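Local coordinates for SusD-like carbohydrate binding protein BF1063 (Bacteroides fragilis NCTC 9343, PDB 3I4G) that probably binds carbohydrate at the outer membrane as a member of the SusD family, which captures glycans for uptake by a partner transporter, at residues C102-L106 / A125-R129; A178-F184 / A195-L201; L271-D275 / F330-Y335. All coordinates share one frame. Where two conformers were deposited one is given. Residue numbers count along the deposited sequence, not the author numbering.

Interaction 1: residues C102-L106 / A125-R129; sequences CNRFL and ARFLR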
# COMPACT_ATOMS: atom_id res chain seq x y z
N CYS A 102 4.66 22.59 -2.29
CA CYS A 102 6.09 22.32 -2.29
C CYS A 102 6.83 23.32 -3.15
O CYS A 102 7.93 23.80 -2.80
CB CYS A 102 6.40 20.91 -2.81
SG CYS A 102 5.93 19.54 -1.71
N ASN A 103 6.24 23.66 -4.29
CA ASN A 103 6.85 24.64 -5.19
C ASN A 103 6.96 26.00 -4.53
O ASN A 103 8.01 26.69 -4.66
CB ASN A 103 6.11 24.70 -6.54
CG ASN A 103 6.29 23.43 -7.35
OD1 ASN A 103 7.20 22.64 -7.07
ND2 ASN A 103 5.44 23.23 -8.37
N ARG A 104 5.93 26.42 -3.82
CA ARG A 104 6.00 27.70 -3.13
C ARG A 104 7.04 27.65 -2.01
O ARG A 104 7.80 28.61 -1.82
CB ARG A 104 4.62 28.10 -2.60
CG ARG A 104 3.67 28.49 -3.72
CD ARG A 104 2.34 28.95 -3.17
NE ARG A 104 1.42 29.28 -4.25
N PHE A 105 7.09 26.55 -1.28
CA PHE A 105 8.08 26.39 -0.23
C PHE A 105 9.50 26.49 -0.77
O PHE A 105 10.32 27.22 -0.19
CB PHE A 105 7.89 25.02 0.44
CG PHE A 105 8.84 24.76 1.58
CD1 PHE A 105 10.12 24.24 1.37
CD2 PHE A 105 8.44 24.97 2.89
CE1 PHE A 105 10.97 23.98 2.44
CE2 PHE A 105 9.31 24.73 3.95
CZ PHE A 105 10.56 24.23 3.73
N LEU A 106 9.77 25.80 -1.87
CA LEU A 106 11.11 25.74 -2.46
C LEU A 106 11.53 27.10 -2.97
O LEU A 106 12.71 27.47 -2.85
CB LEU A 106 11.17 24.66 -3.52
CG LEU A 106 11.17 23.24 -2.95
CD1 LEU A 106 10.83 22.23 -4.03
CD2 LEU A 106 12.55 22.94 -2.24
N ALA A 125 11.24 18.86 1.26
CA ALA A 125 10.26 19.35 0.30
C ALA A 125 10.44 18.71 -1.06
O ALA A 125 9.45 18.37 -1.74
CB ALA A 125 10.34 20.89 0.18
N ARG A 126 11.69 18.51 -1.49
CA ARG A 126 11.92 17.84 -2.77
C ARG A 126 11.48 16.38 -2.74
O ARG A 126 10.92 15.87 -3.70
CB ARG A 126 13.38 17.97 -3.21
CG ARG A 126 13.78 19.42 -3.54
CD ARG A 126 15.25 19.51 -3.84
NE ARG A 126 15.57 19.01 -5.16
CZ ARG A 126 16.80 19.03 -5.67
NH1 ARG A 126 17.83 19.42 -4.94
NH2 ARG A 126 17.00 18.62 -6.91
N PHE A 127 11.76 15.70 -1.64
CA PHE A 127 11.31 14.32 -1.49
C PHE A 127 9.81 14.24 -1.59
O PHE A 127 9.27 13.45 -2.35
CB PHE A 127 11.76 13.76 -0.14
CG PHE A 127 11.07 12.47 0.24
CD1 PHE A 127 11.46 11.27 -0.34
CD2 PHE A 127 10.03 12.46 1.15
CE1 PHE A 127 10.82 10.08 0.00
CE2 PHE A 127 9.40 11.26 1.49
CZ PHE A 127 9.81 10.07 0.90
N LEU A 128 9.11 15.07 -0.83
CA LEU A 128 7.65 15.07 -0.82
C LEU A 128 7.08 15.40 -2.20
O LEU A 128 6.17 14.71 -2.66
CB LEU A 128 7.11 16.02 0.25
CG LEU A 128 7.36 15.57 1.68
CD1 LEU A 128 7.04 16.70 2.65
CD2 LEU A 128 6.55 14.28 2.05
N ARG A 129 7.62 16.40 -2.88
CA ARG A 129 7.14 16.74 -4.20
C ARG A 129 7.37 15.58 -5.17
O ARG A 129 6.49 15.23 -5.98
CB ARG A 129 7.86 18.01 -4.70
CG ARG A 129 7.47 18.38 -6.12
CD ARG A 129 8.14 19.68 -6.59
NE ARG A 129 9.59 19.56 -6.69
CZ ARG A 129 10.38 20.53 -7.15
NH1 ARG A 129 9.88 21.67 -7.56
NH2 ARG A 129 11.67 20.33 -7.22
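Arg129 and Ala125, followed closely by Cys102 and Leu106, carry most of the buried surface. Ala125 sits where the two backbones come nearest, its CA 5.7 Å from the CA of Cys102. Its methyl packs against two larger side chains: Ala125 CB lies 3.6 Å from Phe105 CD1 and 3.9 Å from Leu106 CD2. One turn further on, Arg129 reaches across to the neighbouring helix, its CB 3.8 Å from Cys102 CB, while the Cys102 sulfur rests against backbone, with SG 3.7 Å from Ala125 O. Helices 86-109 and 116-139 thus form an antiparallel helical hairpin, crossing at -160° with local axes 9.7 Å apart, in the N-terminal helical part of the chain; paired antiparallel helices of this kind build the TPR-like scaffold of SusD proteins. The guanidinium of Arg129 is treated differently on its face and at its edge. Leu106 CD1 covers one face, 3.6 Å from Arg129 CZ, whereas at the edge Arg129 NH1 donates a hydrogen bond to Asn103 OD1 (2.9 Å, 160° at the hydrogen). The buried charge is met by Glu173 of helix 163-180, which forms salt bridges with both Arg129 and Arg126. Asn103 uses its other polar atom, ND2, to bond the carbonyl of Val146. Phe105 also packs on helix 21-33, whose Leu31 touches Phe105, Ala125 and Leu128.

Interaction 2: residues A178-F184 / A195-L201; sequences AADLPRF and ACKQAAL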
# COMPACT_ATOMS: atom_id res chain seq x y z
N ALA A 178 17.94 12.41 -1.11
CA ALA A 178 18.65 11.47 -0.26
C ALA A 178 19.97 12.03 0.25
O ALA A 178 20.29 11.84 1.42
CB ALA A 178 18.89 10.16 -1.00
N ALA A 179 20.73 12.69 -0.62
CA ALA A 179 22.04 13.21 -0.25
C ALA A 179 21.98 14.13 0.95
O ALA A 179 22.92 14.17 1.71
CB ALA A 179 22.66 13.94 -1.42
N ASP A 180 20.88 14.89 1.08
CA ASP A 180 20.77 15.92 2.14
C ASP A 180 19.77 15.61 3.23
O ASP A 180 19.48 16.47 4.05
CB ASP A 180 20.43 17.28 1.50
CG ASP A 180 21.61 17.91 0.76
OD1 ASP A 180 22.79 17.54 1.02
OD2 ASP A 180 21.35 18.82 -0.06
N LEU A 181 19.29 14.37 3.28
CA LEU A 181 18.43 13.95 4.37
C LEU A 181 19.27 13.16 5.37
O LEU A 181 20.19 12.43 4.96
CB LEU A 181 17.30 13.07 3.87
CG LEU A 181 16.23 13.77 3.02
CD1 LEU A 181 15.29 12.76 2.36
CD2 LEU A 181 15.44 14.79 3.86
N PRO A 182 18.95 13.27 6.66
CA PRO A 182 19.68 12.45 7.63
C PRO A 182 19.43 10.98 7.44
O PRO A 182 18.33 10.56 7.07
CB PRO A 182 19.18 12.92 9.00
CG PRO A 182 18.12 13.96 8.74
CD PRO A 182 17.89 14.10 7.28
N ARG A 183 20.45 10.19 7.75
CA ARG A 183 20.29 8.74 7.75
C ARG A 183 19.32 8.36 8.84
O ARG A 183 19.18 9.04 9.85
CB ARG A 183 21.65 8.05 7.92
CG ARG A 183 22.27 8.23 9.27
CD ARG A 183 23.70 7.77 9.24
NE ARG A 183 23.79 6.33 8.98
CZ ARG A 183 24.85 5.73 8.45
NH1 ARG A 183 25.92 6.42 8.06
NH2 ARG A 183 24.84 4.42 8.31
N PHE A 184 18.69 7.20 8.65
CA PHE A 184 17.70 6.63 9.57
C PHE A 184 18.22 6.58 11.01
O PHE A 184 17.49 6.97 11.96
CB PHE A 184 17.34 5.20 9.10
CG PHE A 184 16.32 4.50 9.96
CD1 PHE A 184 16.72 3.77 11.08
CD2 PHE A 184 14.95 4.59 9.68
CE1 PHE A 184 15.79 3.11 11.87
CE2 PHE A 184 14.03 3.92 10.48
CZ PHE A 184 14.47 3.19 11.59
N ALA A 195 11.13 12.32 6.82
CA ALA A 195 11.83 11.56 5.78
C ALA A 195 13.33 11.43 6.01
O ALA A 195 13.99 12.43 6.23
CB ALA A 195 11.59 12.19 4.39
N CYS A 196 13.84 10.21 5.96
CA CYS A 196 15.26 9.98 6.05
C CYS A 196 15.87 9.62 4.69
O CYS A 196 15.18 9.39 3.71
CB CYS A 196 15.56 8.87 7.07
SG CYS A 196 15.07 7.24 6.59
N LYS A 197 17.19 9.58 4.66
CA LYS A 197 17.95 9.25 3.47
C LYS A 197 17.42 7.97 2.83
O LYS A 197 17.17 7.90 1.63
CB LYS A 197 19.43 9.08 3.88
CG LYS A 197 20.37 8.75 2.75
CD LYS A 197 21.83 8.64 3.22
CE LYS A 197 22.38 9.85 3.96
NZ LYS A 197 22.46 11.02 3.04
N GLN A 198 17.25 6.94 3.65
CA GLN A 198 16.76 5.65 3.17
C GLN A 198 15.35 5.70 2.60
O GLN A 198 15.03 4.89 1.72
CB GLN A 198 16.85 4.61 4.29
CG GLN A 198 18.28 4.20 4.65
CD GLN A 198 18.91 5.03 5.76
OE1 GLN A 198 18.54 6.22 6.00
NE2 GLN A 198 19.86 4.40 6.48
N ALA A 199 14.49 6.60 3.09
CA ALA A 199 13.15 6.76 2.49
C ALA A 199 13.28 7.26 1.06
O ALA A 199 12.62 6.74 0.14
CB ALA A 199 12.28 7.71 3.34
N ALA A 200 14.13 8.27 0.86
CA ALA A 200 14.35 8.76 -0.50
C ALA A 200 14.99 7.70 -1.40
O ALA A 200 14.62 7.57 -2.57
CB ALA A 200 15.18 10.08 -0.46
N LEU A 201 15.96 6.93 -0.87
CA LEU A 201 16.55 5.86 -1.66
C LEU A 201 15.54 4.76 -2.01
O LEU A 201 15.66 4.14 -3.08
CB LEU A 201 17.78 5.24 -0.95
CG LEU A 201 18.99 6.12 -0.75
CD1 LEU A 201 19.99 5.49 0.22
CD2 LEU A 201 19.61 6.37 -2.11
O HOH W 1 23.11 12.94 5.08
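Two consecutive helices of the TPR-like N-terminal region, 163-180 and 197-211, meet here through the end of one and the start of the other, and most of the polar groups involved are backbone atoms. Cys196 is the N-cap of the second helix: its SG accepts a weak capping bond from Ala199 N at 3.6 Å. The amide of Lys197, in the first turn and so without a carbonyl partner within its helix, is satisfied from across the contact by Pro182 O (2.8 Å, 165° at the hydrogen). The Lys197 side chain reaches back to the end of the other helix, where NZ donates to Ala178 O at 2.8 Å and, more weakly, to Leu181 O at 3.3 Å. A water joins the same group, accepting from Lys197 NZ (2.9 Å) and donating to Leu181 O (3.0 Å), so the ammonium is satisfied by two carbonyls and a water where helix 163-180 gives way to loop; Ala178 O also accepts from Leu181 N. Gln198 divides its amide between two partners, taking a bond from Phe184 N on OE1 and giving one through NE2 to Asp229, which also forms a salt bridge with Arg183. Apolar contacts accompany these bonds: Leu181 CD1 and Ala178 CB pack on Ala200 CB at 3.9 and 3.7 Å. Cys196 SG lies at the edge of the Phe184 ring, 5.4 Å from its centroid and 4.0 Å from Phe184 CB.

Interaction 3: residues L271-D275 / F330-Y335; sequences LSAKD and FMGTEY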
# COMPACT_ATOMS: atom_id res chain seq x y z
N LEU A 271 -12.83 -2.37 11.04
CA LEU A 271 -13.22 -3.36 12.02
C LEU A 271 -14.57 -3.95 11.61
O LEU A 271 -15.32 -3.37 10.81
CB LEU A 271 -13.33 -2.76 13.43
CG LEU A 271 -12.01 -2.31 14.02
CD1 LEU A 271 -12.20 -1.62 15.40
CD2 LEU A 271 -10.96 -3.46 14.18
N SER A 272 -14.93 -5.10 12.19
CA SER A 272 -16.23 -5.70 11.93
C SER A 272 -17.25 -5.19 12.95
O SER A 272 -16.90 -4.52 13.94
CB SER A 272 -16.13 -7.23 11.91
OG SER A 272 -16.06 -7.75 13.22
N ALA A 273 -18.51 -5.51 12.73
CA ALA A 273 -19.57 -4.98 13.58
C ALA A 273 -19.40 -5.29 15.05
O ALA A 273 -19.72 -4.45 15.88
CB ALA A 273 -20.93 -5.51 13.08
N LYS A 274 -18.92 -6.47 15.38
CA LYS A 274 -18.77 -6.84 16.81
C LYS A 274 -17.80 -5.92 17.53
O LYS A 274 -17.86 -5.81 18.77
CB LYS A 274 -18.32 -8.31 16.96
CG LYS A 274 -16.85 -8.57 16.64
CD LYS A 274 -16.53 -10.08 16.64
CE LYS A 274 -15.07 -10.34 16.49
NZ LYS A 274 -14.23 -9.74 17.59
N ASP A 275 -16.90 -5.28 16.79
CA ASP A 275 -15.94 -4.35 17.35
C ASP A 275 -16.21 -2.90 16.94
O ASP A 275 -15.35 -2.04 17.07
CB ASP A 275 -14.53 -4.80 16.96
CG ASP A 275 -14.18 -6.12 17.58
OD1 ASP A 275 -14.28 -6.18 18.83
OD2 ASP A 275 -13.85 -7.07 16.84
N PHE A 330 -10.51 -12.39 17.38
CA PHE A 330 -10.02 -11.04 17.08
C PHE A 330 -10.48 -10.12 18.18
O PHE A 330 -11.67 -10.07 18.49
CB PHE A 330 -10.53 -10.58 15.71
CG PHE A 330 -10.07 -9.20 15.35
CD1 PHE A 330 -8.80 -8.95 14.86
CD2 PHE A 330 -10.91 -8.13 15.54
CE1 PHE A 330 -8.40 -7.65 14.56
CE2 PHE A 330 -10.50 -6.84 15.20
CZ PHE A 330 -9.26 -6.61 14.72
N MSE A 331 -9.56 -9.38 18.76
CA MSE A 331 -9.89 -8.51 19.89
C MSE A 331 -10.61 -9.31 21.00
O MSE A 331 -11.55 -8.82 21.66
CB MSE A 331 -10.68 -7.26 19.47
CG MSE A 331 -9.84 -6.30 18.74
SE MSE A 331 -10.83 -4.67 18.30
CE MSE A 331 -9.37 -3.70 17.65
N GLY A 332 -10.17 -10.54 21.20
CA GLY A 332 -10.64 -11.33 22.33
C GLY A 332 -11.97 -12.03 22.16
O GLY A 332 -12.42 -12.69 23.08
N THR A 333 -12.64 -11.85 21.03
CA THR A 333 -13.93 -12.49 20.81
C THR A 333 -13.96 -13.07 19.41
O THR A 333 -13.21 -12.66 18.52
CB THR A 333 -15.13 -11.51 21.04
OG1 THR A 333 -15.08 -10.42 20.10
CG2 THR A 333 -15.11 -10.96 22.50
N GLU A 334 -14.80 -14.07 19.26
CA GLU A 334 -14.87 -14.82 18.02
C GLU A 334 -15.58 -14.04 16.91
O GLU A 334 -16.68 -13.53 17.10
CB GLU A 334 -15.60 -16.14 18.24
CG GLU A 334 -15.58 -17.10 17.03
CD GLU A 334 -16.21 -18.42 17.32
OE1 GLU A 334 -16.02 -18.94 18.44
OE2 GLU A 334 -16.85 -19.00 16.41
N TYR A 335 -14.96 -14.02 15.73
CA TYR A 335 -15.58 -13.45 14.54
C TYR A 335 -16.61 -14.48 14.03
O TYR A 335 -16.26 -15.62 13.78
CB TYR A 335 -14.54 -13.14 13.49
CG TYR A 335 -15.11 -12.49 12.25
CD1 TYR A 335 -15.95 -11.37 12.31
CD2 TYR A 335 -14.78 -12.94 11.01
CE1 TYR A 335 -16.44 -10.77 11.17
CE2 TYR A 335 -15.25 -12.35 9.87
CZ TYR A 335 -16.06 -11.26 9.94
OH TYR A 335 -16.53 -10.68 8.76
O HOH W 2 -14.04 -8.03 20.71
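Residues 330-333 form a type I' beta turn, with Met331 and Gly332 both at positive phi, closed by paired backbone bonds: Phe330 N to Thr333 O at 2.9 Å and Thr333 N to Phe330 O at 3.2 Å. Facing it, 271-275 leaves helix 266-270 at Leu271 and makes a short 3-10 turn at Ala273 and Lys274, in which Asp275 N bonds Ser272 O at 2.9 Å. The tight turn is that of a beta-hairpin with a two-residue loop between strands 329-330 and 333-334, and Lys274 reaches to this hairpin from the facing loop. Lys274 NZ donates to Phe330 O (2.7 Å), Thr333 OG1 (2.7 Å) and Thr333 O (3.2 Å), and its charge is balanced by a salt bridge to Asp275 OD2 at 2.8 Å. The other carboxylate oxygen, Asp275 OD1, receives a bond from a water (2.6 Å) that also donates to Met331 O and accepts from Thr333 OG1. Apolar contacts come from Leu271, whose CD2 touches Phe330 CE2 at the ring edge (3.6 Å) and the selenomethionine Met331 at CE (3.8 Å). Separately, Ser272 CB is in van der Waals contact with Tyr335 CE1 (3.6 Å). Tyr324 stacks on Phe330 and meets Tyr335 edge-to-face.

How the interactions relate
The three contacts follow one another along the chain, each closing before the next opens. Interactions 1 and 2 are neighbours, their centres 15 Å apart in the N-terminal helical region, and Phe127 of helix 116-139 joins them directly: its CD2 lies 3.6 Å from Ala195 CB. Helix 163-180 borders interaction 1 through Glu173 and supplies a segment to interaction 2, so helices 86-109, 116-139, 163-180 and 197-211 pack one against the next, consistent with the TPR-like superhelix of the family. Interaction 3 belongs to the later SusD family region, across the chain's centre, its centre about 42 and 39 Å from those of interactions 1 and 2, and touches neither (nearest atoms about 27 and 25 Å away).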